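Local coordinates for protein glycosyl hydrolase family 26 (Bacteroides ovatus, PDB 4ZXO) that hydrolyses beta-mannan, probably galactomannan among its substrates, as a family 26 beta-mannanase with a TIM-barrel catalytic fold, at residues M61-G66 against E86-Q91; P107-G110 against V116-S119; E217-R222 against N249-I254. All coordinates share one frame; numbering follows the deposited sequence.

The three contacts form a nearly equilateral triangle, with each pair of centres 28 Å apart, and none touches another: nearest atoms are about 11 Å apart for contacts 1 and 2, about 16 Å for contacts 1 and 3, and about 9 Å for contacts 2 and 3. Contact 1 is buried, 11 Å from the chain centre, with contact 3 on the opposite side of that centre. Contact 2 lies farthest out, at 24 Å, in the loop after strand 97-101, hence on the side of the C-terminal strand ends, where TIM-barrel enzymes carry their active sites, so probably on the active-site side here too. The potassium ion is bound elsewhere, at Ser328, Ser330 and Ile333.

Contact 1 of 3, residues M61-G66 against E86-Q91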
ATOM      1  N   MET A  61       0.249  -7.971   3.247  1.00  7.25           N
ATOM      2  CA  MET A  61       0.442  -8.286   1.829  1.00  7.15           C
ATOM      3  C   MET A  61      -0.301  -7.269   1.026  1.00  7.61           C
ATOM      4  O   MET A  61      -1.385  -6.832   1.431  1.00  9.42           O
ATOM      5  CB  MET A  61      -0.086  -9.670   1.502  1.00  8.11           C
ATOM      6  CG  MET A  61       0.789 -10.744   2.114  1.00 10.10           C
ATOM      7  SD  MET A  61       0.101 -12.381   1.835  1.00 11.80           S
ATOM      8  CE  MET A  61       1.182 -13.345   2.913  1.00 12.91           C
ATOM      9  N   SER A  62       0.304  -6.823  -0.070  1.00  7.05           N
ATOM     10  CA  SER A  62      -0.425  -5.906  -0.963  1.00  6.38           C
ATOM     11  C   SER A  62      -0.500  -6.503  -2.343  1.00  6.60           C
ATOM     12  O   SER A  62       0.316  -7.346  -2.749  1.00  8.47           O
ATOM     13  CB  SER A  62       0.233  -4.484  -1.006  1.00  9.43           C
ATOM     14  OG  SER A  62       1.583  -4.543  -1.418  1.00  9.88           O
ATOM     15  N   PHE A  63      -1.483  -6.026  -3.082  1.00  6.17           N
ATOM     16  CA  PHE A  63      -1.714  -6.462  -4.448  1.00  6.25           C
ATOM     17  C   PHE A  63      -2.223  -5.256  -5.212  1.00  6.30           C
ATOM     18  O   PHE A  63      -2.554  -4.242  -4.603  1.00  7.11           O
ATOM     19  CB  PHE A  63      -2.727  -7.635  -4.530  1.00  7.96           C
ATOM     20  CG  PHE A  63      -2.403  -8.798  -3.606  1.00  8.56           C
ATOM     21  CD1 PHE A  63      -1.538  -9.828  -4.016  1.00  9.68           C
ATOM     22  CD2 PHE A  63      -2.941  -8.831  -2.330  1.00  9.47           C
ATOM     23  CE1 PHE A  63      -1.237 -10.854  -3.160  1.00 10.33           C
ATOM     24  CE2 PHE A  63      -2.671  -9.877  -1.440  1.00 10.64           C
ATOM     25  CZ  PHE A  63      -1.799 -10.895  -1.855  1.00 10.99           C
ATOM     26  N   ASP A  64      -2.320  -5.366  -6.533  1.00  7.14           N
ATOM     27  CA  ASP A  64      -2.732  -4.200  -7.344  1.00  7.12           C
ATOM     28  C   ASP A  64      -3.979  -4.501  -8.122  1.00  7.11           C
ATOM     29  O   ASP A  64      -4.162  -5.612  -8.627  1.00  9.10           O
ATOM     30  CB  ASP A  64      -1.598  -3.791  -8.276  1.00  7.62           C
ATOM     31  CG  ASP A  64      -1.693  -2.312  -8.688  1.00  8.85           C
ATOM     32  OD1 ASP A  64      -1.077  -1.483  -7.981  1.00 11.35           O
ATOM     33  OD2 ASP A  64      -2.454  -1.961  -9.628  1.00  7.83           O
ATOM     34  N   LEU A  65      -4.866  -3.505  -8.177  1.00  7.18           N
ATOM     35  CA  LEU A  65      -6.121  -3.646  -8.929  1.00  6.39           C
ATOM     36  C   LEU A  65      -6.060  -3.043 -10.347  1.00  7.61           C
ATOM     37  O   LEU A  65      -7.053  -3.055 -11.056  1.00  7.58           O
ATOM     38  CB  LEU A  65      -7.278  -3.033  -8.160  1.00  7.12           C
ATOM     39  CG  LEU A  65      -7.536  -3.670  -6.816  1.00  8.58           C
ATOM     40  CD1 LEU A  65      -8.760  -3.024  -6.137  1.00 10.66           C
ATOM     41  CD2 LEU A  65      -7.667  -5.226  -6.912  1.00  9.07           C
ATOM     42  N   GLY A  66      -4.890  -2.577 -10.773  1.00  6.99           N
ATOM     43  CA  GLY A  66      -4.772  -1.993 -12.096  1.00  6.46           C
ATOM     44  C   GLY A  66      -5.315  -2.927 -13.155  1.00  7.45           C
ATOM     45  O   GLY A  66      -4.979  -4.130 -13.180  1.00  8.83           O
ATOM     46  N   GLU A  86      -8.610 -14.980  -3.606  1.00 10.56           N
ATOM     47  CA  GLU A  86      -8.153 -16.108  -2.786  1.00 11.74           C
ATOM     48  C   GLU A  86      -7.019 -15.730  -1.854  1.00 11.89           C
ATOM     49  O   GLU A  86      -7.046 -16.062  -0.670  1.00 12.56           O
ATOM     50  CB  GLU A  86      -7.655 -17.238  -3.666  1.00 14.87           C
ATOM     51  CG  GLU A  86      -8.667 -18.101  -4.237  1.00 18.91           C
ATOM     52  CD  GLU A  86      -8.009 -19.322  -4.909  1.00 20.66           C
ATOM     53  OE1 GLU A  86      -6.810 -19.256  -5.261  1.00 21.39           O
ATOM     54  OE2 GLU A  86      -8.666 -20.363  -5.042  1.00 21.47           O
ATOM     55  N   TYR A  87      -6.031 -15.001  -2.380  1.00 10.64           N
ATOM     56  CA  TYR A  87      -4.863 -14.673  -1.562  1.00 10.24           C
ATOM     57  C   TYR A  87      -5.277 -13.755  -0.437  1.00 10.36           C
ATOM     58  O   TYR A  87      -4.724 -13.826   0.681  1.00 10.74           O
ATOM     59  CB  TYR A  87      -3.735 -14.022  -2.363  1.00 11.04           C
ATOM     60  CG  TYR A  87      -3.323 -14.826  -3.562  1.00 11.29           C
ATOM     61  CD1 TYR A  87      -3.420 -16.230  -3.569  1.00 12.39           C
ATOM     62  CD2 TYR A  87      -2.825 -14.183  -4.724  1.00 11.34           C
ATOM     63  CE1 TYR A  87      -3.055 -16.959  -4.711  1.00 12.08           C
ATOM     64  CE2 TYR A  87      -2.457 -14.915  -5.855  1.00 10.99           C
ATOM     65  CZ  TYR A  87      -2.547 -16.291  -5.839  1.00 11.49           C
ATOM     66  OH  TYR A  87      -2.179 -17.016  -6.941  1.00 12.45           O
ATOM     67  N   ILE A  88      -6.201 -12.847  -0.756  1.00  9.39           N
ATOM     68  CA  ILE A  88      -6.696 -11.918   0.265  1.00  9.34           C
ATOM     69  C   ILE A  88      -7.453 -12.659   1.375  1.00  9.29           C
ATOM     70  O   ILE A  88      -7.220 -12.399   2.577  1.00  9.77           O
ATOM     71  CB  ILE A  88      -7.564 -10.828  -0.402  1.00  9.30           C
ATOM     72  CG1 ILE A  88      -6.626  -9.902  -1.200  1.00  9.65           C
ATOM     73  CG2 ILE A  88      -8.365  -9.986   0.633  1.00 10.06           C
ATOM     74  CD1 ILE A  88      -7.357  -9.036  -2.238  1.00 10.97           C
ATOM     75  N   ILE A  89      -8.350 -13.567   0.992  1.00 10.10           N
ATOM     76  CA  ILE A  89      -9.078 -14.371   1.965  1.00 11.81           C
ATOM     77  C   ILE A  89      -8.119 -15.169   2.845  1.00 12.76           C
ATOM     78  O   ILE A  89      -8.303 -15.243   4.067  1.00 13.99           O
ATOM     79  CB  ILE A  89     -10.071 -15.250   1.219  1.00 12.57           C
ATOM     80  CG1 ILE A  89     -11.211 -14.372   0.729  1.00 13.62           C
ATOM     81  CG2 ILE A  89     -10.677 -16.307   2.084  1.00 13.40           C
ATOM     82  CD1 ILE A  89     -12.036 -15.057  -0.312  1.00 15.17           C
ATOM     83  N   GLU A  90      -7.085 -15.742   2.238  1.00 12.45           N
ATOM     84  CA  GLU A  90      -6.128 -16.531   3.003  1.00 12.89           C
ATOM     85  C   GLU A  90      -5.278 -15.692   3.949  1.00 11.66           C
ATOM     86  O   GLU A  90      -4.964 -16.141   5.058  1.00 12.98           O
ATOM     87  CB  GLU A  90      -5.218 -17.321   2.059  1.00 14.68           C
ATOM     88  CG  GLU A  90      -6.045 -18.299   1.260  1.00 17.95           C
ATOM     89  CD  GLU A  90      -5.283 -19.007   0.152  1.00 24.26           C
ATOM     90  OE1 GLU A  90      -4.055 -18.876   0.015  1.00 26.89           O
ATOM     91  OE2 GLU A  90      -5.950 -19.715  -0.626  1.00 26.77           O
ATOM     92  N   GLN A  91      -4.922 -14.467   3.545  1.00 10.76           N
ATOM     93  CA  GLN A  91      -4.143 -13.607   4.420  1.00  9.95           C
ATOM     94  C   GLN A  91      -4.998 -13.178   5.589  1.00 10.96           C
ATOM     95  O   GLN A  91      -4.514 -13.154   6.728  1.00 11.33           O
ATOM     96  CB  GLN A  91      -3.591 -12.411   3.622  1.00  9.13           C
ATOM     97  CG  GLN A  91      -2.882 -11.322   4.493  1.00  8.43           C
ATOM     98  CD  GLN A  91      -1.530 -11.777   5.055  1.00  8.90           C
ATOM     99  OE1 GLN A  91      -1.219 -12.981   5.123  1.00  9.47           O
ATOM    100  NE2 GLN A  91      -0.715 -10.802   5.446  1.00  7.58           N
TER
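Met61 and Gln91 meet along most of the methionine chain, which can be followed atom by atom. CB of Met61 only skirts the amide of Gln91, whereas CG lies 3.7 Å from Gln91 NE2. The chain then runs extended (chi2 176°), carrying SD to 3.6 Å from Gln91 OE1 and the methyl CE to 3.3 Å from the same OE1. Thus the thioether end lies against the amide in van der Waals contact, without hydrogen bonding to it. Gln91 is bent at chi2 (71°), which turns its amide back toward the strand; the polar atoms are satisfied elsewhere, OE1 by Arg94 NH1 and NE2 by the carbonyl of Pro58.

One turn earlier on the helix the contact becomes purely apolar. The ring of Phe63 reaches between two helix residues: its CZ lies 3.7 Å from Tyr87 CB, and its CE2 lies 4.0 Å from Ile88 CG1. The side chains of Phe63 and Tyr87 are nearly perpendicular, and CE1 of Phe63 comes 4.0 Å from Tyr87 CD2. Ile88 instead lies alongside Phe63, pointing the other way. All five touching residues are buried. Ser62 points away from the helix and hydrogen-bonds through OG to His32.

The axes of strand segment 61-64 and helix segment 86-91 run almost antiparallel, at 163°, and approach to 9.9 Å. Strand 60-64, helix 81-93 and strand 97-101, the two strands paired in parallel, form a beta-alpha-beta unit, the repeating element of the TIM barrel, and the contact joins its first strand to its helix.

Contact 2 of 3, residues P107-G110 against V116-S119; sequences PKTG and VTDS
Lys108 and Asp118 form a salt bridge in which the ammonium NZ donates to Asp118 OD2 at 2.8 Å, and OD2 accepts through its syn lone pair. The lysine chain leaves its backbone extended and bends only at its last torsion (chi4 -68°), which swings NZ onto the carboxylate; the methylenes before it run past the same oxygen, with CD 3.5 Å from Asp118 OD2. The other oxygen, OD1, lies 4.1 Å from Lys108 NZ and is hydrogen-bonded instead to Thr120 OG1, so the carboxylate is held at both ends. With an alanine in place of Lys108, OD2 would probably be left without its charged mate and the carboxylate, tied through OD1 alone, would be freer to turn.

Both segments belong to the long loop between strand 97-101 and helix 121-125, a beta-to-alpha connection of the TIM barrel. Asp115 braces the loop from within: its OD2 bonds Thr109 OG1 and its OD1 bonds Thr117 OG1, linking one threonine from each segment. Asn106 OD1, meanwhile, accepts from the backbone N of both Lys108 and Thr109.

The whole contact buries only 135 Å², and its apolar share is small. The methyl CG2 of Thr109 lies 4.0 Å from Asp118 CB and 4.1 Å from Thr117 OG1. Farther along, the Lys108 side chain rests on Val121 and Ser124 of helix 121-125.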
ATOM      1  N   PRO A 107      -7.728   7.196 -18.539  1.00  9.76           N
ATOM      2  CA  PRO A 107      -9.084   7.163 -19.135  1.00 10.69           C
ATOM      3  C   PRO A 107      -9.248   8.064 -20.363  1.00 13.04           C
ATOM      4  O   PRO A 107     -10.243   7.920 -21.086  1.00 14.84           O
ATOM      5  CB  PRO A 107      -9.993   7.642 -17.991  1.00 11.44           C
ATOM      6  CG  PRO A 107      -9.084   8.516 -17.110  1.00 11.12           C
ATOM      7  CD  PRO A 107      -7.688   7.824 -17.202  1.00 10.29           C
ATOM      8  N   LYS A 108      -8.274   8.927 -20.636  1.00 12.70           N
ATOM      9  CA  LYS A 108      -8.395   9.799 -21.794  1.00 13.27           C
ATOM     10  C   LYS A 108      -7.604   9.239 -22.986  1.00 13.78           C
ATOM     11  O   LYS A 108      -8.105   9.204 -24.126  1.00 16.28           O
ATOM     12  CB  LYS A 108      -7.907  11.215 -21.446  1.00 13.98           C
ATOM     13  CG  LYS A 108      -8.060  12.225 -22.593  1.00 16.26           C
ATOM     14  CD  LYS A 108      -7.728  13.606 -21.980  1.00 19.48           C
ATOM     15  CE  LYS A 108      -8.191  14.772 -22.790  1.00 21.58           C
ATOM     16  NZ  LYS A 108      -7.463  14.895 -24.043  1.00 21.10           N
ATOM     17  N   THR A 109      -6.371   8.795 -22.724  1.00 12.13           N
ATOM     18  CA  THR A 109      -5.514   8.326 -23.822  1.00 14.36           C
ATOM     19  C   THR A 109      -5.644   6.860 -24.132  1.00 15.22           C
ATOM     20  O   THR A 109      -5.244   6.436 -25.206  1.00 18.04           O
ATOM     21  CB  THR A 109      -4.033   8.577 -23.539  1.00 14.09           C
ATOM     22  OG1 THR A 109      -3.595   7.694 -22.513  1.00 12.41           O
ATOM     23  CG2 THR A 109      -3.805  10.021 -23.092  1.00 15.03           C
ATOM     24  N   GLY A 110      -6.172   6.092 -23.184  1.00 14.30           N
ATOM     25  CA  GLY A 110      -6.239   4.629 -23.280  1.00 13.30           C
ATOM     26  C   GLY A 110      -4.901   3.985 -22.921  1.00 13.18           C
ATOM     27  O   GLY A 110      -4.771   2.752 -22.987  1.00 15.20           O
ATOM     28  N   VAL A 116       1.933   9.969 -19.400  1.00 10.31           N
ATOM     29  CA  VAL A 116       1.859  11.362 -18.991  1.00 10.42           C
ATOM     30  C   VAL A 116       1.995  12.288 -20.181  1.00 11.93           C
ATOM     31  O   VAL A 116       2.408  13.454 -20.042  1.00 12.68           O
ATOM     32  CB  VAL A 116       2.928  11.662 -17.868  1.00 10.24           C
ATOM     33  CG1 VAL A 116       2.514  10.846 -16.558  1.00 11.21           C
ATOM     34  CG2 VAL A 116       4.367  11.374 -18.320  1.00 11.54           C
ATOM     35  N   THR A 117       1.652  11.761 -21.364  1.00 12.58           N
ATOM     36  CA  THR A 117       1.720  12.556 -22.595  1.00 12.18           C
ATOM     37  C   THR A 117       0.745  13.720 -22.564  1.00 12.09           C
ATOM     38  O   THR A 117       1.012  14.766 -23.174  1.00 13.56           O
ATOM     39  CB  THR A 117       1.416  11.722 -23.869  1.00 13.79           C
ATOM     40  OG1 THR A 117       0.144  11.116 -23.720  1.00 14.15           O
ATOM     41  CG2 THR A 117       2.440  10.598 -24.068  1.00 15.55           C
ATOM     42  N   ASP A 118      -0.358  13.534 -21.854  1.00 12.26           N
ATOM     43  CA  ASP A 118      -1.471  14.481 -21.856  1.00 13.14           C
ATOM     44  C   ASP A 118      -1.735  14.927 -20.407  1.00 13.51           C
ATOM     45  O   ASP A 118      -2.060  14.112 -19.546  1.00 14.68           O
ATOM     46  CB  ASP A 118      -2.704  13.797 -22.512  1.00 13.87           C
ATOM     47  CG  ASP A 118      -3.902  14.721 -22.668  1.00 14.56           C
ATOM     48  OD1 ASP A 118      -4.064  15.693 -21.867  1.00 13.97           O
ATOM     49  OD2 ASP A 118      -4.730  14.419 -23.556  1.00 16.15           O
ATOM     50  N   SER A 119      -1.587  16.216 -20.138  1.00 13.12           N
ATOM     51  CA  SER A 119      -1.667  16.734 -18.774  1.00 13.92           C
ATOM     52  C   SER A 119      -3.056  17.244 -18.515  1.00 14.74           C
ATOM     53  O   SER A 119      -3.257  18.062 -17.604  1.00 15.99           O
ATOM     54  CB  SER A 119      -0.578  17.826 -18.526  1.00 15.97           C
ATOM     55  OG  SER A 119       0.735  17.262 -18.633  1.00 16.74           O
TER

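Contact 3 of 3, residues E217-R222 against N249-I254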
ATOM      1  N   GLU A 217       3.844  20.994   5.360  1.00 14.26           N
ATOM      2  CA  GLU A 217       3.019  21.853   4.513  1.00 15.64           C
ATOM      3  C   GLU A 217       2.954  21.287   3.091  1.00 14.06           C
ATOM      4  O   GLU A 217       1.869  21.196   2.458  1.00 13.68           O
ATOM      5  CB  GLU A 217       3.586  23.316   4.516  1.00 18.60           C
ATOM      6  CG  GLU A 217       3.070  24.233   3.388  1.00 21.95           C
ATOM      7  CD  GLU A 217       3.663  25.608   3.494  1.00 25.22           C
ATOM      8  OE1 GLU A 217       3.691  26.103   4.620  1.00 27.17           O
ATOM      9  OE2 GLU A 217       4.166  26.156   2.487  1.00 26.91           O
ATOM     10  N   GLU A 218       4.126  20.918   2.566  1.00 13.14           N
ATOM     11  CA  GLU A 218       4.204  20.421   1.216  1.00 12.52           C
ATOM     12  C   GLU A 218       3.518  19.057   1.112  1.00 10.97           C
ATOM     13  O   GLU A 218       2.829  18.756   0.151  1.00 11.44           O
ATOM     14  CB  GLU A 218       5.656  20.313   0.762  1.00 13.57           C
ATOM     15  CG  GLU A 218       6.332  21.698   0.571  1.00 15.64           C
ATOM     16  CD  GLU A 218       7.841  21.579   0.638  1.00 17.28           C
ATOM     17  OE1 GLU A 218       8.449  20.850  -0.221  1.00 17.11           O
ATOM     18  OE2 GLU A 218       8.421  22.206   1.568  1.00 18.50           O
ATOM     19  N   TYR A 219       3.764  18.206   2.104  1.00  9.45           N
ATOM     20  CA  TYR A 219       3.172  16.885   2.097  1.00  8.71           C
ATOM     21  C   TYR A 219       1.676  16.950   2.035  1.00  9.33           C
ATOM     22  O   TYR A 219       1.059  16.122   1.354  1.00  9.75           O
ATOM     23  CB  TYR A 219       3.643  16.129   3.370  1.00  8.57           C
ATOM     24  CG  TYR A 219       3.047  14.749   3.569  1.00  8.18           C
ATOM     25  CD1 TYR A 219       3.641  13.615   2.993  1.00  8.26           C
ATOM     26  CD2 TYR A 219       1.937  14.576   4.378  1.00  9.14           C
ATOM     27  CE1 TYR A 219       3.094  12.341   3.202  1.00  8.77           C
ATOM     28  CE2 TYR A 219       1.379  13.333   4.569  1.00  7.79           C
ATOM     29  CZ  TYR A 219       1.948  12.212   3.981  1.00  7.64           C
ATOM     30  OH  TYR A 219       1.388  10.974   4.179  1.00  8.62           O
ATOM     31  N   LEU A 220       1.103  17.903   2.764  1.00  9.95           N
ATOM     32  CA  LEU A 220      -0.355  18.015   2.818  1.00 11.53           C
ATOM     33  C   LEU A 220      -0.968  18.933   1.778  1.00 10.81           C
ATOM     34  O   LEU A 220      -2.181  19.194   1.852  1.00 11.18           O
ATOM     35  CB  LEU A 220      -0.793  18.504   4.206  1.00 11.69           C
ATOM     36  CG  LEU A 220      -0.437  17.509   5.326  1.00 11.20           C
ATOM     37  CD1 LEU A 220      -0.904  18.105   6.700  1.00 12.44           C
ATOM     38  CD2 LEU A 220      -1.136  16.172   5.080  1.00 11.94           C
ATOM     39  N   GLU A 221      -0.178  19.523   0.868  1.00 10.79           N
ATOM     40  CA  GLU A 221      -0.743  20.497  -0.079  1.00 12.28           C
ATOM     41  C   GLU A 221      -1.919  19.908  -0.873  1.00 11.79           C
ATOM     42  O   GLU A 221      -2.883  20.604  -1.162  1.00 14.13           O
ATOM     43  CB  GLU A 221       0.348  20.957  -1.058  1.00 15.58           C
ATOM     44  CG  GLU A 221      -0.101  22.091  -1.955  1.00 21.49           C
ATOM     45  CD  GLU A 221       0.179  21.944  -3.441  1.00 27.79           C
ATOM     46  OE1 GLU A 221       0.475  20.858  -4.017  1.00 30.69           O
ATOM     47  OE2 GLU A 221       0.118  22.999  -4.064  1.00 29.70           O
ATOM     48  N   ARG A 222      -1.821  18.619  -1.220  1.00  9.30           N
ATOM     49  CA  ARG A 222      -2.886  17.985  -2.000  1.00 10.27           C
ATOM     50  C   ARG A 222      -3.710  16.965  -1.184  1.00  9.92           C
ATOM     51  O   ARG A 222      -4.329  16.006  -1.752  1.00  9.87           O
ATOM     52  CB  ARG A 222      -2.279  17.313  -3.247  1.00 10.57           C
ATOM     53  CG  ARG A 222      -1.737  18.343  -4.190  1.00 12.50           C
ATOM     54  CD  ARG A 222      -1.280  17.824  -5.541  1.00 10.98           C
ATOM     55  NE  ARG A 222      -0.979  19.029  -6.328  1.00 12.11           N
ATOM     56  CZ  ARG A 222      -1.117  19.126  -7.648  1.00 11.18           C
ATOM     57  NH1 ARG A 222      -1.525  18.063  -8.366  1.00 10.44           N
ATOM     58  NH2 ARG A 222      -0.865  20.304  -8.254  1.00 12.44           N
ATOM     59  N   ASN A 249      14.534   9.398   6.717  1.00 10.17           N
ATOM     60  CA  ASN A 249      14.333  10.100   7.971  1.00 10.30           C
ATOM     61  C   ASN A 249      13.486  11.358   7.799  1.00 10.55           C
ATOM     62  O   ASN A 249      12.626  11.638   8.633  1.00 10.89           O
ATOM     63  CB  ASN A 249      15.665  10.486   8.615  1.00 10.77           C
ATOM     64  CG  ASN A 249      16.252   9.351   9.451  1.00 12.61           C
ATOM     65  OD1 ASN A 249      15.675   8.934  10.470  1.00 13.89           O
ATOM     66  ND2 ASN A 249      17.366   8.826   9.009  1.00 14.35           N
ATOM     67  N   LYS A 250      13.763  12.152   6.765  1.00 10.48           N
ATOM     68  CA  LYS A 250      12.990  13.345   6.522  1.00 10.73           C
ATOM     69  C   LYS A 250      11.497  13.003   6.352  1.00 11.30           C
ATOM     70  O   LYS A 250      10.634  13.641   6.981  1.00 11.98           O
ATOM     71  CB  LYS A 250      13.491  14.053   5.270  1.00 10.82           C
ATOM     72  CG  LYS A 250      12.748  15.318   4.983  1.00 11.32           C
ATOM     73  CD  LYS A 250      12.996  15.746   3.514  1.00 10.43           C
ATOM     74  CE  LYS A 250      12.058  14.988   2.584  1.00 10.43           C
ATOM     75  NZ  LYS A 250      12.305  15.322   1.149  1.00 10.17           N
ATOM     76  N   MET A 251      11.178  12.017   5.501  1.00 10.76           N
ATOM     77  CA  MET A 251       9.757  11.729   5.302  1.00 10.25           C
ATOM     78  C   MET A 251       9.099  11.111   6.520  1.00 10.87           C
ATOM     79  O   MET A 251       7.941  11.426   6.795  1.00 11.70           O
ATOM     80  CB  MET A 251       9.556  10.764   4.115  1.00  9.81           C
ATOM     81  CG  MET A 251       9.856  11.384   2.765  1.00 10.66           C
ATOM     82  SD  MET A 251       9.167  13.050   2.459  1.00 10.76           S
ATOM     83  CE  MET A 251       7.410  12.704   2.667  1.00  9.46           C
ATOM     84  N   LEU A 252       9.788  10.217   7.244  1.00 10.19           N
ATOM     85  CA  LEU A 252       9.127   9.653   8.410  1.00 10.56           C
ATOM     86  C   LEU A 252       8.962  10.692   9.530  1.00 10.50           C
ATOM     87  O   LEU A 252       7.993  10.594  10.284  1.00 10.84           O
ATOM     88  CB  LEU A 252       9.911   8.436   8.917  1.00 10.08           C
ATOM     89  CG  LEU A 252       9.987   7.342   7.834  1.00 10.47           C
ATOM     90  CD1 LEU A 252      10.648   6.068   8.439  1.00 10.20           C
ATOM     91  CD2 LEU A 252       8.602   7.044   7.218  1.00 10.89           C
ATOM     92  N   THR A 253       9.873  11.674   9.625  1.00 10.46           N
ATOM     93  CA  THR A 253       9.695  12.797  10.549  1.00 12.57           C
ATOM     94  C   THR A 253       8.434  13.589  10.152  1.00 12.30           C
ATOM     95  O   THR A 253       7.599  13.980  10.993  1.00 12.94           O
ATOM     96  CB  THR A 253      10.964  13.676  10.529  1.00 14.24           C
ATOM     97  OG1 THR A 253      12.020  12.886  11.110  1.00 14.38           O
ATOM     98  CG2 THR A 253      10.796  14.970  11.374  1.00 15.20           C
ATOM     99  N   ILE A 254       8.299  13.857   8.858  1.00 12.34           N
ATOM    100  CA  ILE A 254       7.100  14.536   8.352  1.00 12.43           C
ATOM    101  C   ILE A 254       5.835  13.741   8.665  1.00 12.08           C
ATOM    102  O   ILE A 254       4.870  14.301   9.192  1.00 12.98           O
ATOM    103  CB  ILE A 254       7.215  14.776   6.848  1.00 13.66           C
ATOM    104  CG1 ILE A 254       8.182  15.930   6.594  1.00 13.17           C
ATOM    105  CG2 ILE A 254       5.819  15.069   6.198  1.00 14.51           C
ATOM    106  CD1 ILE A 254       8.633  16.022   5.142  1.00 13.26           C
TER
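Tyr219 packs against Ile254 and Met251, and these three buried side chains make up the whole contact, which buries only 112 Å². The close part is centred on one methyl group: CG2 of Ile254 lies 3.7 Å from Tyr219 CB and 3.8 Å from Tyr219 CG, at the root of the aromatic side chain. The first torsion of Tyr219 (chi1 176°) places CG opposite the backbone N, which sends the ring out toward the longer helix. There the methyl CE of Met251 meets Tyr219 CD1 at 3.9 Å. The CA-CB bond of Met251 does not aim at the tyrosine; successive bends at chi2 and chi3 fold the chain round and bring CE across. Both neighbours approach the ring obliquely. The phenol oxygen is satisfied beyond the two helices, by the carbonyl of Gly233.

Away from this apolar centre the segments turn to solvent and to polar partners of their own, with Glu217, Glu221 and Thr253 exposed. Glu221 nevertheless reaches a buried partner: its OE1 forms a 3.3 Å salt bridge with Arg222 NE. OE1 lies nearly in the guanidinium plane, while NE meets it from above the carboxylate, 41° out of that plane. In 249-254, Thr253 turns its hydroxyl back on its own helix, giving OG1 to Asn249 O at 2.8 Å; Thr253 N reaches the same oxygen from the opposite face. Lys250 NZ and Glu218 OE1 stay 6.9 Å apart, the lysine forming its salt bridge with Asp214 instead.

Short helix 216-219, which follows strand 203-207, is thereby set beside the long helix 241-262, which follows strand 231-235. Tyr219 also touches Leu255 of that helix and Leu232 of strand 231-235, while Met251 rests on Thr234 of the same barrel strand.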